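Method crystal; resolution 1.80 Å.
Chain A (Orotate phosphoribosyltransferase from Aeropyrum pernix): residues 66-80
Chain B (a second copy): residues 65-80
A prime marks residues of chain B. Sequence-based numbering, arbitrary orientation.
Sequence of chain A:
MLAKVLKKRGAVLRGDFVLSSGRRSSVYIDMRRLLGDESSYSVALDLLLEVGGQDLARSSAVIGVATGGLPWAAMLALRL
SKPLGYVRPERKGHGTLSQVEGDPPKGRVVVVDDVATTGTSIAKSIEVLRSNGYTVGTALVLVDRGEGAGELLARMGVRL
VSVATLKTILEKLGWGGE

Chain A, residues 66-80: ATGGLPWAAMLALRL
Chain B 65-80: VATGGLPWAAMLALRL

Two copies of one helix pack against each other in a near-symmetric, predominantly apolar contact, with no hydrogen bond between the stretches and 746 Å² buried in total. In each chain a cis peptide bond precedes Thr67, a type I turn runs from Thr67 to Leu70 (Leu70 N to Thr67 O 2.9 Å; Leu70′ N to Thr67′ O 3.1 Å), and a regular α-helix follows, with phi/psi near -63/-43. The helix axes approach to 8.4 Å and cross at -52°, both running the same general way. The register pairs Pro71 CA with Ala74′ CA (5.5 Å), Ala74 CA with Pro71′ CA (5.4 Å) and Met75 CA with Met75′ CA (5.6 Å). At the centre Ala74 CB meets Ala74′ CB at 4.2 Å; the small methyls, both directed toward the partner, let the backbones come close, and Ala74 CB also lies 3.9 Å from Pro71′ CA. Leu70 (chi1 t, chi2 p in both chains) points toward the partner and rests on its proline: Leu70 CD2 to Pro71′ CG is 3.8 Å, Pro71 CG to Leu70′ CD2 3.7 Å. Met75, modelled as selenomethionine (m, t, p in both copies), has its CA-to-CB bond sideways to the partner; Met75 CG is 4.1 Å from Ala74′ CB and Met75 CE 3.7 Å from Leu78′ CD1. Leu78 (t, p), the most heavily covered residue in each chain, brings CD2 to 3.9 Å from Leu78′ CD2 and to 3.4 Å from Met75′ O. Arg79 lends aliphatic carbon at the exposed margin, Arg79 CG lying 3.7 Å from Leu78′ CD2; its rotamers differ, m, m, m in chain A and m, t, p in chain B. Before the helices, Thr67 (m) and Thr67′ (p) also differ: Thr67 CG2 sits 3.8 Å from Leu70′ CD2, whereas Leu70 CD2 approaches Thr67′ O at 3.7 Å. Trp72 and Leu76 point away.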

# COMPACT_ATOMS: atom_id res chain seq x y z
N ALA A 66 -6.19 -3.70 2.29
CA ALA A 66 -5.98 -3.36 0.88
C ALA A 66 -7.13 -2.94 -0.00
O ALA A 66 -8.12 -3.65 -0.19
CB ALA A 66 -5.25 -4.48 0.20
N THR A 67 -6.93 -1.76 -0.64
CA THR A 67 -5.79 -1.11 -1.24
C THR A 67 -5.58 0.27 -0.64
O THR A 67 -4.45 0.61 -0.32
CB THR A 67 -5.91 -1.01 -2.77
OG1 THR A 67 -6.22 -2.29 -3.33
CG2 THR A 67 -4.59 -0.55 -3.34
N GLY A 68 -6.79 0.82 -0.68
CA GLY A 68 -7.17 2.04 0.01
C GLY A 68 -6.43 2.33 1.30
O GLY A 68 -5.80 3.38 1.45
N GLY A 69 -6.49 1.40 2.25
CA GLY A 69 -5.82 1.62 3.51
C GLY A 69 -4.38 1.15 3.57
O GLY A 69 -3.70 1.37 4.58
N LEU A 70 -3.90 0.53 2.50
CA LEU A 70 -2.54 0.00 2.50
C LEU A 70 -1.41 1.03 2.65
O LEU A 70 -0.52 0.85 3.47
CB LEU A 70 -2.31 -0.87 1.26
CG LEU A 70 -1.04 -1.72 1.24
CD1 LEU A 70 -0.85 -2.45 2.57
CD2 LEU A 70 -1.11 -2.71 0.09
N PRO A 71 -1.44 2.13 1.87
CA PRO A 71 -0.35 3.10 2.04
C PRO A 71 -0.32 3.66 3.46
O PRO A 71 0.75 3.85 4.05
CB PRO A 71 -0.68 4.17 1.02
CG PRO A 71 -1.40 3.40 -0.06
CD PRO A 71 -2.31 2.51 0.75
N TRP A 72 -1.51 3.91 4.00
CA TRP A 72 -1.62 4.45 5.35
C TRP A 72 -1.07 3.48 6.39
O TRP A 72 -0.33 3.88 7.28
CB TRP A 72 -3.08 4.79 5.66
CG TRP A 72 -3.62 5.79 4.71
CD1 TRP A 72 -4.51 5.57 3.70
CD2 TRP A 72 -3.26 7.18 4.63
NE1 TRP A 72 -4.72 6.73 2.99
CE2 TRP A 72 -3.97 7.73 3.54
CE3 TRP A 72 -2.41 8.01 5.37
CZ2 TRP A 72 -3.85 9.07 3.17
CZ3 TRP A 72 -2.29 9.35 5.00
CH2 TRP A 72 -3.01 9.86 3.91
N ALA A 73 -1.44 2.21 6.26
CA ALA A 73 -0.97 1.19 7.19
C ALA A 73 0.54 1.04 7.10
O ALA A 73 1.22 0.95 8.12
CB ALA A 73 -1.64 -0.15 6.89
N ALA A 74 1.06 1.03 5.88
CA ALA A 74 2.50 0.89 5.68
C ALA A 74 3.26 2.07 6.29
O ALA A 74 4.29 1.88 6.93
CB ALA A 74 2.82 0.78 4.19
N MSE A 75 2.75 3.28 6.10
CA MSE A 75 3.41 4.46 6.64
C MSE A 75 3.34 4.48 8.17
O MSE A 75 4.30 4.89 8.82
CB MSE A 75 2.79 5.73 6.04
CG MSE A 75 2.99 5.80 4.53
SE MSE A 75 2.12 7.16 3.73
CE MSE A 75 3.21 8.50 4.22
N LEU A 76 2.22 4.04 8.73
CA LEU A 76 2.08 3.98 10.19
C LEU A 76 3.02 2.94 10.77
O LEU A 76 3.64 3.15 11.82
CB LEU A 76 0.64 3.63 10.58
CG LEU A 76 -0.40 4.72 10.36
CD1 LEU A 76 -1.80 4.14 10.59
CD2 LEU A 76 -0.14 5.89 11.32
N ALA A 77 3.13 1.79 10.10
CA ALA A 77 4.01 0.73 10.57
C ALA A 77 5.46 1.21 10.59
O ALA A 77 6.20 0.93 11.54
CB ALA A 77 3.86 -0.51 9.68
N LEU A 78 5.88 1.93 9.55
CA LEU A 78 7.25 2.44 9.50
C LEU A 78 7.49 3.47 10.61
O LEU A 78 8.53 3.46 11.27
CB LEU A 78 7.53 3.07 8.13
CG LEU A 78 8.96 3.59 7.88
CD1 LEU A 78 9.97 2.47 8.07
CD2 LEU A 78 9.06 4.17 6.48
N ARG A 79 6.52 4.36 10.81
CA ARG A 79 6.64 5.39 11.84
C ARG A 79 6.77 4.75 13.22
O ARG A 79 7.49 5.25 14.08
CB ARG A 79 5.42 6.33 11.82
CG ARG A 79 5.37 7.31 10.65
CD ARG A 79 6.41 8.42 10.80
NE ARG A 79 6.15 9.25 11.97
CZ ARG A 79 5.18 10.16 12.06
NH1 ARG A 79 4.36 10.36 11.04
NH2 ARG A 79 5.01 10.84 13.18
N LEU A 80 6.06 3.65 13.42
CA LEU A 80 6.08 2.96 14.71
C LEU A 80 7.09 1.83 14.79
O LEU A 80 7.20 1.15 15.82
CB LEU A 80 4.67 2.43 15.02
CG LEU A 80 3.57 3.49 15.10
CD1 LEU A 80 2.20 2.83 15.19
CD2 LEU A 80 3.82 4.38 16.30
N VAL B 65 3.38 0.23 -7.57
CA VAL B 65 2.55 -0.61 -8.43
C VAL B 65 1.53 -1.30 -7.53
O VAL B 65 1.90 -2.09 -6.66
CB VAL B 65 3.41 -1.65 -9.17
CG1 VAL B 65 2.53 -2.54 -10.03
CG2 VAL B 65 4.44 -0.93 -10.04
N ALA B 66 0.28 -0.91 -7.35
CA ALA B 66 -0.70 -1.70 -6.60
C ALA B 66 -0.80 -3.18 -6.93
O ALA B 66 -0.81 -3.58 -8.10
CB ALA B 66 -2.07 -1.07 -6.72
N THR B 67 -0.47 -4.11 -6.00
CA THR B 67 -0.53 -3.83 -4.56
C THR B 67 0.77 -4.16 -3.82
O THR B 67 1.05 -3.57 -2.79
CB THR B 67 -1.71 -4.55 -3.86
OG1 THR B 67 -1.42 -5.94 -3.72
CG2 THR B 67 -2.98 -4.37 -4.68
N GLY B 68 1.32 -5.06 -4.66
CA GLY B 68 2.63 -5.59 -4.31
C GLY B 68 3.73 -4.58 -3.99
O GLY B 68 4.39 -4.67 -2.95
N GLY B 69 3.93 -3.63 -4.89
CA GLY B 69 4.96 -2.63 -4.66
C GLY B 69 4.45 -1.42 -3.90
O GLY B 69 5.20 -0.47 -3.68
N LEU B 70 3.19 -1.46 -3.47
CA LEU B 70 2.63 -0.32 -2.79
C LEU B 70 3.21 -0.04 -1.40
O LEU B 70 3.53 1.10 -1.10
CB LEU B 70 1.10 -0.42 -2.73
CG LEU B 70 0.37 0.86 -2.30
CD1 LEU B 70 0.94 2.09 -3.01
CD2 LEU B 70 -1.11 0.71 -2.59
N PRO B 71 3.34 -1.07 -0.55
CA PRO B 71 3.89 -0.78 0.78
C PRO B 71 5.32 -0.24 0.69
O PRO B 71 5.70 0.68 1.42
CB PRO B 71 3.84 -2.14 1.48
CG PRO B 71 2.65 -2.80 0.84
CD PRO B 71 2.85 -2.46 -0.62
N TRP B 72 6.12 -0.83 -0.21
CA TRP B 72 7.50 -0.40 -0.37
C TRP B 72 7.58 1.05 -0.87
O TRP B 72 8.36 1.85 -0.35
CB TRP B 72 8.23 -1.34 -1.35
CG TRP B 72 8.23 -2.76 -0.89
CD1 TRP B 72 7.49 -3.80 -1.39
CD2 TRP B 72 8.98 -3.30 0.21
NE1 TRP B 72 7.73 -4.94 -0.66
CE2 TRP B 72 8.63 -4.66 0.33
CE3 TRP B 72 9.90 -2.75 1.12
CZ2 TRP B 72 9.18 -5.49 1.31
CZ3 TRP B 72 10.45 -3.58 2.09
CH2 TRP B 72 10.08 -4.93 2.18
N ALA B 73 6.76 1.38 -1.86
CA ALA B 73 6.75 2.74 -2.39
C ALA B 73 6.30 3.73 -1.32
O ALA B 73 6.86 4.82 -1.19
CB ALA B 73 5.82 2.82 -3.59
N ALA B 74 5.29 3.35 -0.54
CA ALA B 74 4.78 4.21 0.52
C ALA B 74 5.83 4.47 1.59
O ALA B 74 5.99 5.59 2.07
CB ALA B 74 3.52 3.59 1.14
N MSE B 75 6.55 3.41 1.97
CA MSE B 75 7.59 3.53 2.98
C MSE B 75 8.77 4.34 2.45
O MSE B 75 9.37 5.11 3.19
CB MSE B 75 8.02 2.13 3.42
CG MSE B 75 6.88 1.37 4.07
SE MSE B 75 7.25 -0.37 4.41
CE MSE B 75 8.40 -0.15 5.78
N LEU B 76 9.10 4.18 1.17
CA LEU B 76 10.20 4.94 0.59
C LEU B 76 9.81 6.42 0.53
O LEU B 76 10.61 7.30 0.85
CB LEU B 76 10.55 4.43 -0.81
CG LEU B 76 11.28 3.09 -0.92
CD1 LEU B 76 11.43 2.70 -2.38
CD2 LEU B 76 12.66 3.19 -0.25
N ALA B 77 8.57 6.69 0.12
CA ALA B 77 8.11 8.07 0.03
C ALA B 77 8.21 8.75 1.40
O ALA B 77 8.66 9.89 1.50
CB ALA B 77 6.66 8.11 -0.48
N LEU B 78 7.78 8.05 2.44
CA LEU B 78 7.83 8.60 3.78
C LEU B 78 9.27 8.87 4.22
O LEU B 78 9.58 9.93 4.75
CB LEU B 78 7.17 7.65 4.78
CG LEU B 78 7.06 8.18 6.21
CD1 LEU B 78 6.17 9.41 6.22
CD2 LEU B 78 6.49 7.09 7.12
N ARG B 79 10.15 7.90 3.99
CA ARG B 79 11.55 8.07 4.39
C ARG B 79 12.25 9.18 3.64
O ARG B 79 13.18 9.80 4.17
CB ARG B 79 12.32 6.76 4.22
CG ARG B 79 12.00 5.72 5.28
CD ARG B 79 12.98 4.55 5.25
NE ARG B 79 14.36 4.99 5.40
CZ ARG B 79 15.40 4.16 5.49
NH1 ARG B 79 15.20 2.85 5.44
NH2 ARG B 79 16.63 4.64 5.62
N LEU B 80 11.84 9.41 2.38
CA LEU B 80 12.38 10.46 1.53
C LEU B 80 11.62 11.79 1.58
O LEU B 80 12.03 12.76 0.94
CB LEU B 80 12.43 9.99 0.08
CG LEU B 80 13.34 8.80 -0.24
CD1 LEU B 80 12.98 8.22 -1.60
CD2 LEU B 80 14.79 9.26 -0.21